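PDB 6TQD: intimin from Escherichia coli O127:H6 str. E2348/69, which probably serves as an outer-membrane adhesin, its chain of extracellular Ig-like domains forming an extended passenger that mediates attachment of the bacterium to host cells. Local coordinates for residues P67-G72 with I98-N103; V110-F115 with Y132-K137; V146-N151 with G170-T175. All blocks are in the same frame, centred on the assembly; numbering follows the deposited sequence.

Contact 1. Residues P67-G72 with I98-N103; sequences PAYVQG and ITVLSN
Ser102 lays its CB over one face of the Tyr69 ring, 3.7 Å from the ring centroid and 14° off the normal, a CH-pi contact displaced slightly toward the rim on the CG side. At the ring's edge, in its plane, Val100 O lies 3.6 Å from Tyr69 CD1, so the ring meets Ser102, just past the strand, with its face and the strand's Val100 O with its edge. Tyr69 CG stands anti to the backbone N (chi1 -176°), beside the carbonyl carbon. Deeper in, the Pro67 ring meets Val100 obliquely: Pro67 CD is 3.9 Å from Val100 CG2, while Val100 CG1 rests 3.6 Å from Pro67 O. A compact branched side chain suits this place, because its two methyls reach the proline's ring and its carbonyl at once. No hydrogen bond joins the two segments directly; Glu18 connects them instead, accepting from Tyr69 N through OE2 and from Asn103 N through OE1. Asn75 adds a second tie, bonded to Val70 N by its side chain and to Val100 by its backbone. The arrangement is that of a loop packed against the end of a sheet strand at one pole of a beta-sandwich, probably Ig-like, where strand 90-101 leads out toward the next domain.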
ATOM      1  N   PRO A  67       6.501   8.455   5.592  1.00 10.41           N
ATOM      2  CA  PRO A  67       6.863   9.287   4.437  1.00 12.37           C
ATOM      3  C   PRO A  67       5.722   9.374   3.426  1.00 13.10           C
ATOM      4  O   PRO A  67       4.685   8.720   3.553  1.00 10.95           O
ATOM      5  CB  PRO A  67       8.074   8.568   3.840  1.00 12.72           C
ATOM      6  CG  PRO A  67       7.910   7.166   4.239  1.00 14.92           C
ATOM      7  CD  PRO A  67       7.252   7.190   5.604  1.00 10.51           C
ATOM      8  N   ALA A  68       5.937  10.203   2.411  1.00 13.14           N
ATOM      9  CA  ALA A  68       5.041  10.229   1.267  1.00 13.15           C
ATOM     10  C   ALA A  68       5.109   8.911   0.506  1.00 12.34           C
ATOM     11  O   ALA A  68       6.131   8.224   0.486  1.00 12.79           O
ATOM     12  CB  ALA A  68       5.407  11.375   0.328  1.00 16.45           C
ATOM     13  N   TYR A  69       3.998   8.567  -0.133  1.00 12.57           N
ATOM     14  CA  TYR A  69       3.929   7.348  -0.919  1.00 11.27           C
ATOM     15  C   TYR A  69       4.794   7.493  -2.163  1.00 14.23           C
ATOM     16  O   TYR A  69       4.803   8.545  -2.814  1.00 15.39           O
ATOM     17  CB  TYR A  69       2.484   7.109  -1.336  1.00 12.46           C
ATOM     18  CG  TYR A  69       2.225   5.838  -2.091  1.00 12.61           C
ATOM     19  CD1 TYR A  69       2.105   4.620  -1.444  1.00 14.83           C
ATOM     20  CD2 TYR A  69       2.104   5.852  -3.476  1.00 12.47           C
ATOM     21  CE1 TYR A  69       1.857   3.458  -2.149  1.00 14.45           C
ATOM     22  CE2 TYR A  69       1.852   4.706  -4.184  1.00 18.24           C
ATOM     23  CZ  TYR A  69       1.735   3.507  -3.522  1.00 18.53           C
ATOM     24  OH  TYR A  69       1.484   2.363  -4.243  1.00 23.13           O
ATOM     25  N   VAL A  70       5.499   6.425  -2.505  1.00 15.47           N
ATOM     26  CA  VAL A  70       6.363   6.385  -3.680  1.00 16.62           C
ATOM     27  C   VAL A  70       5.651   5.577  -4.754  1.00 17.77           C
ATOM     28  O   VAL A  70       5.464   4.364  -4.614  1.00 16.88           O
ATOM     29  CB  VAL A  70       7.733   5.778  -3.345  1.00 17.60           C
ATOM     30  CG1 VAL A  70       8.601   5.700  -4.588  1.00 22.16           C
ATOM     31  CG2 VAL A  70       8.427   6.579  -2.242  1.00 20.05           C
ATOM     32  N   GLN A  71       5.256   6.236  -5.841  1.00 21.44           N
ATOM     33  CA  GLN A  71       4.600   5.523  -6.927  1.00 23.05           C
ATOM     34  C   GLN A  71       5.596   4.576  -7.581  1.00 23.37           C
ATOM     35  O   GLN A  71       6.697   4.983  -7.965  1.00 26.73           O
ATOM     36  CB  GLN A  71       4.040   6.507  -7.948  1.00 29.25           C
ATOM     37  CG  GLN A  71       2.518   6.560  -7.958  1.00 33.47           C
ATOM     38  CD  GLN A  71       1.900   5.242  -8.385  1.00 37.29           C
ATOM     39  OE1 GLN A  71       2.417   4.558  -9.269  1.00 39.55           O
ATOM     40  NE2 GLN A  71       0.793   4.872  -7.752  1.00 37.65           N
ATOM     41  N   GLY A  72       5.214   3.306  -7.687  1.00 22.24           N
ATOM     42  CA  GLY A  72       6.091   2.279  -8.186  1.00 25.50           C
ATOM     43  C   GLY A  72       7.160   1.822  -7.223  1.00 25.72           C
ATOM     44  O   GLY A  72       7.974   0.964  -7.591  1.00 27.94           O
ATOM     45  N   ILE A  98       6.968  -1.105   8.666  1.00  7.38           N
ATOM     46  CA  ILE A  98       6.041  -0.004   8.432  1.00  8.85           C
ATOM     47  C   ILE A  98       5.730   0.018   6.941  1.00  9.53           C
ATOM     48  O   ILE A  98       6.639   0.145   6.110  1.00 10.82           O
ATOM     49  CB  ILE A  98       6.642   1.331   8.897  1.00 10.21           C
ATOM     50  CG1 ILE A  98       6.917   1.271  10.410  1.00 11.34           C
ATOM     51  CG2 ILE A  98       5.740   2.512   8.532  1.00 11.54           C
ATOM     52  CD1 ILE A  98       7.825   2.363  10.923  1.00 15.46           C
ATOM     53  N   THR A  99       4.454  -0.114   6.605  1.00  9.55           N
ATOM     54  CA  THR A  99       4.001  -0.099   5.219  1.00  7.90           C
ATOM     55  C   THR A  99       3.149   1.140   5.001  1.00  8.95           C
ATOM     56  O   THR A  99       2.243   1.424   5.792  1.00  9.66           O
ATOM     57  CB  THR A  99       3.199  -1.355   4.905  1.00  9.99           C
ATOM     58  OG1 THR A  99       4.020  -2.508   5.157  1.00 13.26           O
ATOM     59  CG2 THR A  99       2.770  -1.368   3.446  1.00 12.30           C
ATOM     60  N   VAL A 100       3.423   1.854   3.918  1.00  8.07           N
ATOM     61  CA  VAL A 100       2.805   3.136   3.614  1.00  7.28           C
ATOM     62  C   VAL A 100       1.834   2.918   2.463  1.00 11.55           C
ATOM     63  O   VAL A 100       2.217   2.404   1.400  1.00 11.74           O
ATOM     64  CB  VAL A 100       3.867   4.185   3.242  1.00  8.63           C
ATOM     65  CG1 VAL A 100       3.211   5.484   2.818  1.00 10.24           C
ATOM     66  CG2 VAL A 100       4.788   4.416   4.418  1.00 10.88           C
ATOM     67  N   LEU A 101       0.587   3.304   2.681  1.00  9.59           N
ATOM     68  CA  LEU A 101      -0.446   3.311   1.658  1.00  8.91           C
ATOM     69  C   LEU A 101      -0.671   4.734   1.166  1.00 12.51           C
ATOM     70  O   LEU A 101      -0.415   5.709   1.871  1.00 14.32           O
ATOM     71  CB  LEU A 101      -1.748   2.741   2.211  1.00 11.21           C
ATOM     72  CG  LEU A 101      -1.773   1.248   2.555  1.00 15.14           C
ATOM     73  CD1 LEU A 101      -1.050   0.949   3.862  1.00 15.91           C
ATOM     74  CD2 LEU A 101      -3.200   0.742   2.623  1.00 15.92           C
ATOM     75  N   SER A 102      -1.148   4.846  -0.069  1.00 12.02           N
ATOM     76  CA  SER A 102      -1.399   6.162  -0.638  1.00 13.90           C
ATOM     77  C   SER A 102      -2.711   6.733  -0.107  1.00 14.84           C
ATOM     78  O   SER A 102      -3.554   6.019   0.444  1.00 15.44           O
ATOM     79  CB  SER A 102      -1.432   6.054  -2.161  1.00 15.79           C
ATOM     80  OG  SER A 102      -2.672   5.513  -2.579  1.00 18.52           O
ATOM     81  N   ASN A 103      -2.874   8.048  -0.284  1.00 16.93           N
ATOM     82  CA  ASN A 103      -4.065   8.732   0.207  1.00 20.20           C
ATOM     83  C   ASN A 103      -5.353   8.038  -0.229  1.00 23.05           C
ATOM     84  O   ASN A 103      -6.334   8.004   0.522  1.00 25.99           O
ATOM     85  CB  ASN A 103      -4.072  10.180  -0.294  1.00 24.03           C
ATOM     86  CG  ASN A 103      -3.137  11.070   0.481  1.00 32.20           C
ATOM     87  OD1 ASN A 103      -3.045  10.974   1.704  1.00 33.86           O
ATOM     88  ND2 ASN A 103      -2.441  11.952  -0.224  1.00 37.93           N
TER

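Contact 2. Residues V110-F115 with Y132-K137; sequences VGVTDF and YTATVK
Phe115 spreads its ring against Tyr132 and Ala134: CE1 lies 3.5 Å from Tyr132 CB, and CD1 lies 3.6 Å from Ala134 CB. Tyr132 CD2 sits over one face of the phenylalanine, toward its rim, and the two ring planes are inclined at 34°. The small alanine, cross-strand partner of Phe115 in a non-hydrogen-bonded pair, lets the large ring lie close to the sheet. Val112 and Val136 form the other such pair and share that face, their CG2 methyls 4.1 Å apart. Between the pairs the register slips by one residue at Thr113, a beta bulge: Thr135 O accepts from Thr113 N at 2.8 Å, yet Thr135 N donates to Asp114 O. Thr113 OG1, set between its own backbone N and carbonyl carbon (chi1 57°), donates to Asp114 OD2 from above the carboxylate plane and also lies 3.6 Å from Lys137 CE, whose extended chain crosses the threonine at about a right angle. Lys137 NZ stays 4.3 Å from Asp114 OD2, beyond a salt bridge. Gly111, without a side chain, pairs with Lys137 through two backbone bonds. On its other side strand 130-138 pairs with strand 171-177, and the apolar face bearing Val112 and Phe115 packs on strands 182-189 and 197-205.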
ATOM      1  N   VAL A 110      -8.918  -5.342   1.242  1.00  9.07           N
ATOM      2  CA  VAL A 110      -8.547  -6.032   0.004  1.00  8.66           C
ATOM      3  C   VAL A 110      -9.063  -5.149  -1.132  1.00 10.17           C
ATOM      4  O   VAL A 110     -10.260  -5.128  -1.409  1.00 11.51           O
ATOM      5  CB  VAL A 110      -9.124  -7.444  -0.059  1.00  8.66           C
ATOM      6  CG1 VAL A 110      -8.804  -8.086  -1.397  1.00  7.66           C
ATOM      7  CG2 VAL A 110      -8.587  -8.289   1.100  1.00 10.47           C
ATOM      8  N   GLY A 111      -8.165  -4.406  -1.778  1.00  7.72           N
ATOM      9  CA  GLY A 111      -8.581  -3.385  -2.716  1.00  7.88           C
ATOM     10  C   GLY A 111      -7.654  -3.292  -3.915  1.00  7.67           C
ATOM     11  O   GLY A 111      -6.496  -3.709  -3.877  1.00  7.29           O
ATOM     12  N   VAL A 112      -8.196  -2.724  -4.989  1.00  6.43           N
ATOM     13  CA  VAL A 112      -7.409  -2.448  -6.192  1.00  7.94           C
ATOM     14  C   VAL A 112      -6.472  -1.286  -5.895  1.00  8.99           C
ATOM     15  O   VAL A 112      -6.913  -0.186  -5.532  1.00 14.32           O
ATOM     16  CB  VAL A 112      -8.321  -2.109  -7.374  1.00  8.37           C
ATOM     17  CG1 VAL A 112      -7.481  -1.787  -8.622  1.00 11.26           C
ATOM     18  CG2 VAL A 112      -9.285  -3.241  -7.660  1.00  8.88           C
ATOM     19  N   THR A 113      -5.173  -1.514  -6.047  1.00  9.25           N
ATOM     20  CA  THR A 113      -4.203  -0.450  -5.813  1.00 10.63           C
ATOM     21  C   THR A 113      -3.714   0.218  -7.090  1.00 13.51           C
ATOM     22  O   THR A 113      -3.220   1.347  -7.029  1.00 16.10           O
ATOM     23  CB  THR A 113      -2.981  -0.985  -5.053  1.00 14.39           C
ATOM     24  OG1 THR A 113      -2.389  -2.062  -5.794  1.00 17.63           O
ATOM     25  CG2 THR A 113      -3.375  -1.487  -3.679  1.00 16.59           C
ATOM     26  N   ASP A 114      -3.811  -0.461  -8.223  1.00 11.91           N
ATOM     27  CA  ASP A 114      -3.314   0.054  -9.489  1.00 14.04           C
ATOM     28  C   ASP A 114      -4.224  -0.484 -10.582  1.00  9.97           C
ATOM     29  O   ASP A 114      -4.671  -1.633 -10.512  1.00 11.06           O
ATOM     30  CB  ASP A 114      -1.885  -0.421  -9.756  1.00 17.53           C
ATOM     31  CG  ASP A 114      -0.916   0.006  -8.675  1.00 29.18           C
ATOM     32  OD1 ASP A 114      -0.406   1.142  -8.742  1.00 34.20           O
ATOM     33  OD2 ASP A 114      -0.666  -0.804  -7.758  1.00 33.18           O
ATOM     34  N   PHE A 115      -4.491   0.341 -11.595  1.00  9.52           N
ATOM     35  CA  PHE A 115      -5.295  -0.095 -12.736  1.00 10.72           C
ATOM     36  C   PHE A 115      -4.759   0.674 -13.943  1.00 11.42           C
ATOM     37  O   PHE A 115      -5.015   1.875 -14.079  1.00 13.11           O
ATOM     38  CB  PHE A 115      -6.777   0.171 -12.510  1.00  9.59           C
ATOM     39  CG  PHE A 115      -7.678  -0.469 -13.530  1.00  9.52           C
ATOM     40  CD1 PHE A 115      -7.461  -1.777 -13.940  1.00  9.44           C
ATOM     41  CD2 PHE A 115      -8.760   0.220 -14.052  1.00  9.36           C
ATOM     42  CE1 PHE A 115      -8.296  -2.375 -14.864  1.00  9.05           C
ATOM     43  CE2 PHE A 115      -9.594  -0.373 -14.981  1.00  9.47           C
ATOM     44  CZ  PHE A 115      -9.361  -1.676 -15.384  1.00  9.67           C
ATOM     45  N   TYR A 132      -5.994  -3.850 -19.979  1.00 11.54           N
ATOM     46  CA  TYR A 132      -5.891  -3.262 -18.649  1.00 11.01           C
ATOM     47  C   TYR A 132      -5.513  -4.331 -17.639  1.00 11.55           C
ATOM     48  O   TYR A 132      -5.953  -5.476 -17.734  1.00 10.45           O
ATOM     49  CB  TYR A 132      -7.221  -2.644 -18.230  1.00 10.70           C
ATOM     50  CG  TYR A 132      -7.595  -1.376 -18.956  1.00 11.37           C
ATOM     51  CD1 TYR A 132      -8.087  -1.404 -20.258  1.00 12.71           C
ATOM     52  CD2 TYR A 132      -7.477  -0.145 -18.331  1.00 11.45           C
ATOM     53  CE1 TYR A 132      -8.434  -0.230 -20.914  1.00 13.58           C
ATOM     54  CE2 TYR A 132      -7.822   1.027 -18.977  1.00 12.29           C
ATOM     55  CZ  TYR A 132      -8.305   0.980 -20.269  1.00 13.81           C
ATOM     56  OH  TYR A 132      -8.657   2.140 -20.932  1.00 15.00           O
ATOM     57  N   THR A 133      -4.717  -3.937 -16.646  1.00 10.12           N
ATOM     58  CA  THR A 133      -4.289  -4.823 -15.575  1.00  9.54           C
ATOM     59  C   THR A 133      -4.622  -4.141 -14.259  1.00  9.06           C
ATOM     60  O   THR A 133      -4.186  -3.015 -14.021  1.00  9.31           O
ATOM     61  CB  THR A 133      -2.785  -5.100 -15.647  1.00 10.46           C
ATOM     62  OG1 THR A 133      -2.457  -5.704 -16.901  1.00 12.93           O
ATOM     63  CG2 THR A 133      -2.359  -6.032 -14.512  1.00  9.75           C
ATOM     64  N   ALA A 134      -5.395  -4.818 -13.429  1.00  8.44           N
ATOM     65  CA  ALA A 134      -5.677  -4.384 -12.074  1.00  7.97           C
ATOM     66  C   ALA A 134      -4.852  -5.218 -11.111  1.00  8.79           C
ATOM     67  O   ALA A 134      -4.753  -6.443 -11.262  1.00  8.24           O
ATOM     68  CB  ALA A 134      -7.153  -4.584 -11.741  1.00  7.56           C
ATOM     69  N   THR A 135      -4.241  -4.548 -10.142  1.00  8.20           N
ATOM     70  CA  THR A 135      -3.512  -5.197  -9.064  1.00  8.54           C
ATOM     71  C   THR A 135      -4.289  -5.017  -7.773  1.00  8.13           C
ATOM     72  O   THR A 135      -4.696  -3.898  -7.441  1.00  7.17           O
ATOM     73  CB  THR A 135      -2.111  -4.600  -8.924  1.00 10.74           C
ATOM     74  OG1 THR A 135      -1.414  -4.696 -10.171  1.00 14.89           O
ATOM     75  CG2 THR A 135      -1.321  -5.375  -7.869  1.00 13.81           C
ATOM     76  N   VAL A 136      -4.503  -6.116  -7.054  1.00  7.14           N
ATOM     77  CA  VAL A 136      -5.239  -6.119  -5.796  1.00  6.08           C
ATOM     78  C   VAL A 136      -4.265  -6.431  -4.672  1.00  7.42           C
ATOM     79  O   VAL A 136      -3.578  -7.456  -4.713  1.00  8.33           O
ATOM     80  CB  VAL A 136      -6.387  -7.151  -5.813  1.00  6.01           C
ATOM     81  CG1 VAL A 136      -7.088  -7.186  -4.453  1.00  8.69           C
ATOM     82  CG2 VAL A 136      -7.373  -6.828  -6.922  1.00  7.31           C
ATOM     83  N   LYS A 137      -4.234  -5.574  -3.654  1.00  8.33           N
ATOM     84  CA  LYS A 137      -3.361  -5.780  -2.506  1.00  7.02           C
ATOM     85  C   LYS A 137      -4.143  -5.502  -1.230  1.00  7.81           C
ATOM     86  O   LYS A 137      -5.179  -4.829  -1.234  1.00  7.94           O
ATOM     87  CB  LYS A 137      -2.133  -4.850  -2.529  1.00  8.59           C
ATOM     88  CG  LYS A 137      -1.314  -4.928  -3.798  1.00  8.81           C
ATOM     89  CD  LYS A 137      -0.122  -3.995  -3.715  1.00 12.13           C
ATOM     90  CE  LYS A 137       0.625  -3.906  -5.027  1.00 15.68           C
ATOM     91  NZ  LYS A 137       1.750  -2.930  -4.933  1.00 20.40           N
TER

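Contact 3. Residues V146-N151 with G170-T175; sequences VPVSFN and GKATVT
Phe150 reaches across from strand 147-151 to Val174 on strand 171-175. From CB, its CG lies beside the backbone N and anti to the carbonyl carbon (chi1 -56°), and there meets Val174 CG1 at 3.8 Å. Of the two delta carbons, CD1 touches Val174 CB at 3.7 Å, whereas CD2 faces Val174 CG1. Farther out, CE1 keeps to Val174 CB and comes 3.9 Å from Thr173 O, while CE2 remains near the CG1 methyl. At the tip CZ lies near Thr173 O and Val174 CG1, with Ala172 CB only slightly farther. Val174 CG1 therefore sits over the ring centre, 3.7 Å from the centroid and 8° off the normal, a CH-pi contact; the opposite face has Val148 O toward its rim. A flat aromatic suits this place, spanning the gap with its length and offering a broad face to a methyl. The valine puts CG1 between its own N and carbonyl carbon, and the two side chains run alongside in opposing senses. Beside them Val148 CG2 meets Ala172 CB at 4.0 Å, a small residue opposite a medium one where the backbones come closer. Ala188 of strand 182-189 also touches Val148 and Phe150. The strand axes lie 8.2 Å apart at 29° with no hydrogen bond between them, the face-to-face packing of two sheets that contributes to the hydrophobic core of an Ig-like beta-sandwich.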
ATOM      1  N   VAL A 146      -9.029 -13.066  -6.143  1.00 10.21           N
ATOM      2  CA  VAL A 146     -10.020 -12.062  -5.747  1.00 12.34           C
ATOM      3  C   VAL A 146     -10.785 -11.610  -6.984  1.00 10.34           C
ATOM      4  O   VAL A 146     -10.156 -11.221  -7.977  1.00  9.60           O
ATOM      5  CB  VAL A 146      -9.359 -10.853  -5.064  1.00 10.18           C
ATOM      6  CG1 VAL A 146     -10.408  -9.803  -4.702  1.00 10.92           C
ATOM      7  CG2 VAL A 146      -8.578 -11.292  -3.841  1.00 11.43           C
ATOM      8  N   PRO A 147     -12.121 -11.621  -6.975  1.00  9.88           N
ATOM      9  CA  PRO A 147     -12.867 -11.112  -8.141  1.00  9.18           C
ATOM     10  C   PRO A 147     -12.753  -9.601  -8.269  1.00  8.42           C
ATOM     11  O   PRO A 147     -12.961  -8.864  -7.304  1.00 11.49           O
ATOM     12  CB  PRO A 147     -14.315 -11.529  -7.854  1.00 11.88           C
ATOM     13  CG  PRO A 147     -14.215 -12.627  -6.832  1.00 13.91           C
ATOM     14  CD  PRO A 147     -13.000 -12.319  -6.020  1.00 13.48           C
ATOM     15  N   VAL A 148     -12.466  -9.142  -9.481  1.00  7.38           N
ATOM     16  CA  VAL A 148     -12.369  -7.723  -9.802  1.00  7.76           C
ATOM     17  C   VAL A 148     -13.442  -7.404 -10.826  1.00  8.10           C
ATOM     18  O   VAL A 148     -13.545  -8.089 -11.843  1.00  8.93           O
ATOM     19  CB  VAL A 148     -10.982  -7.371 -10.358  1.00  8.21           C
ATOM     20  CG1 VAL A 148     -10.915  -5.915 -10.698  1.00  8.99           C
ATOM     21  CG2 VAL A 148      -9.886  -7.734  -9.353  1.00  9.29           C
ATOM     22  N   SER A 149     -14.222  -6.357 -10.568  0.66  8.12           N
ATOM     23  CA  SER A 149     -15.299  -5.926 -11.447  0.66  8.82           C
ATOM     24  C   SER A 149     -14.824  -4.759 -12.296  0.66  9.08           C
ATOM     25  O   SER A 149     -14.235  -3.809 -11.769  0.66  9.12           O
ATOM     26  CB  SER A 149     -16.510  -5.482 -10.623  0.66 11.11           C
ATOM     27  OG  SER A 149     -17.116  -6.588  -9.982  0.66 12.21           O
ATOM     28  N   PHE A 150     -15.092  -4.828 -13.604  1.00 10.55           N
ATOM     29  CA  PHE A 150     -14.671  -3.813 -14.558  1.00 10.54           C
ATOM     30  C   PHE A 150     -15.883  -3.106 -15.156  1.00 11.31           C
ATOM     31  O   PHE A 150     -16.898  -3.741 -15.461  1.00 16.04           O
ATOM     32  CB  PHE A 150     -13.856  -4.413 -15.709  1.00  9.15           C
ATOM     33  CG  PHE A 150     -12.658  -5.195 -15.252  1.00  9.32           C
ATOM     34  CD1 PHE A 150     -12.606  -6.566 -15.446  1.00  9.69           C
ATOM     35  CD2 PHE A 150     -11.580  -4.565 -14.659  1.00 11.27           C
ATOM     36  CE1 PHE A 150     -11.509  -7.284 -15.041  1.00 11.34           C
ATOM     37  CE2 PHE A 150     -10.482  -5.283 -14.239  1.00 11.79           C
ATOM     38  CZ  PHE A 150     -10.446  -6.653 -14.441  1.00 11.55           C
ATOM     39  N   ASN A 151     -15.775  -1.792 -15.327  0.54 10.11           N
ATOM     40  CA  ASN A 151     -16.885  -1.002 -15.838  0.54 12.08           C
ATOM     41  C   ASN A 151     -16.365   0.205 -16.603  0.54 11.30           C
ATOM     42  O   ASN A 151     -15.357   0.800 -16.226  0.54 11.88           O
ATOM     43  CB  ASN A 151     -17.787  -0.527 -14.690  0.54 14.98           C
ATOM     44  CG  ASN A 151     -18.552  -1.662 -14.043  0.54 17.18           C
ATOM     45  OD1 ASN A 151     -18.167  -2.162 -12.983  0.54 19.41           O
ATOM     46  ND2 ASN A 151     -19.634  -2.084 -14.684  0.54 16.85           N
ATOM     47  N   GLY A 170      -1.805 -11.370  -7.818  1.00 10.70           N
ATOM     48  CA  GLY A 170      -2.742 -10.305  -7.526  1.00 10.49           C
ATOM     49  C   GLY A 170      -3.240  -9.537  -8.727  1.00 10.43           C
ATOM     50  O   GLY A 170      -3.801  -8.460  -8.564  1.00  9.55           O
ATOM     51  N   LYS A 171      -3.064 -10.059  -9.933  1.00  8.90           N
ATOM     52  CA  LYS A 171      -3.373  -9.322 -11.152  1.00  7.65           C
ATOM     53  C   LYS A 171      -4.551  -9.937 -11.902  1.00  8.32           C
ATOM     54  O   LYS A 171      -4.660 -11.161 -12.027  1.00  9.72           O
ATOM     55  CB  LYS A 171      -2.141  -9.246 -12.062  1.00 13.34           C
ATOM     56  CG  LYS A 171      -0.964  -8.528 -11.388  1.00 15.34           C
ATOM     57  CD  LYS A 171       0.104  -8.121 -12.387  1.00 23.11           C
ATOM     58  CE  LYS A 171       1.312  -7.509 -11.689  1.00 28.89           C
ATOM     59  NZ  LYS A 171       0.964  -6.334 -10.846  1.00 32.82           N
ATOM     60  N   ALA A 172      -5.444  -9.076 -12.380  1.00  9.80           N
ATOM     61  CA  ALA A 172      -6.570  -9.464 -13.228  1.00  9.96           C
ATOM     62  C   ALA A 172      -6.602  -8.534 -14.434  1.00 10.39           C
ATOM     63  O   ALA A 172      -6.303  -7.350 -14.307  1.00 10.65           O
ATOM     64  CB  ALA A 172      -7.885  -9.346 -12.449  1.00 12.70           C
ATOM     65  N   THR A 173      -6.968  -9.064 -15.606  1.00 10.68           N
ATOM     66  CA  THR A 173      -6.885  -8.298 -16.842  1.00 10.09           C
ATOM     67  C   THR A 173      -8.218  -8.294 -17.586  1.00 10.47           C
ATOM     68  O   THR A 173      -9.083  -9.153 -17.375  1.00 13.09           O
ATOM     69  CB  THR A 173      -5.774  -8.811 -17.779  1.00 14.69           C
ATOM     70  OG1 THR A 173      -6.042 -10.166 -18.169  1.00 16.75           O
ATOM     71  CG2 THR A 173      -4.412  -8.740 -17.114  1.00 15.60           C
ATOM     72  N   VAL A 174      -8.357  -7.300 -18.465  1.00 10.92           N
ATOM     73  CA  VAL A 174      -9.527  -7.165 -19.335  1.00 11.46           C
ATOM     74  C   VAL A 174      -9.078  -6.355 -20.545  1.00 12.05           C
ATOM     75  O   VAL A 174      -8.113  -5.601 -20.471  1.00 11.95           O
ATOM     76  CB  VAL A 174     -10.693  -6.477 -18.585  1.00 13.73           C
ATOM     77  CG1 VAL A 174     -10.342  -5.035 -18.247  1.00 12.98           C
ATOM     78  CG2 VAL A 174     -11.979  -6.552 -19.394  1.00 13.32           C
ATOM     79  N   THR A 175      -9.790  -6.505 -21.673  1.00 12.72           N
ATOM     80  CA  THR A 175      -9.463  -5.738 -22.870  1.00 13.36           C
ATOM     81  C   THR A 175     -10.609  -4.792 -23.227  1.00 13.77           C
ATOM     82  O   THR A 175     -11.761  -5.005 -22.845  1.00 15.93           O
ATOM     83  CB  THR A 175      -9.130  -6.620 -24.083  1.00 18.98           C
ATOM     84  OG1 THR A 175     -10.330  -7.191 -24.620  1.00 21.06           O
ATOM     85  CG2 THR A 175      -8.153  -7.733 -23.698  1.00 18.38           C
TER

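The three contacts follow one another along the chain and differ in how they hold it. Contact 1, buried, belongs to the first domain and joins a loop to a strand end through apolar and ring contacts; contacts 2 and 3 lie in the second. Contact 2 works within a sheet, by backbone hydrogen bonding, with one apolar and one polar face, and is partly buried; contact 3, buried like contact 1, works between sheets by side-chain packing, without hydrogen bonds between its segments. These two share a sheet, since strands 130-138 and 171-177 are neighbours, and Ala134 N probably bonds to Ala172 O. Contact 1 meets contact 2 lightly, Gln71 packing near Asp114 across the domain boundary, but stays about 10 Å, nearest atoms, from contact 3.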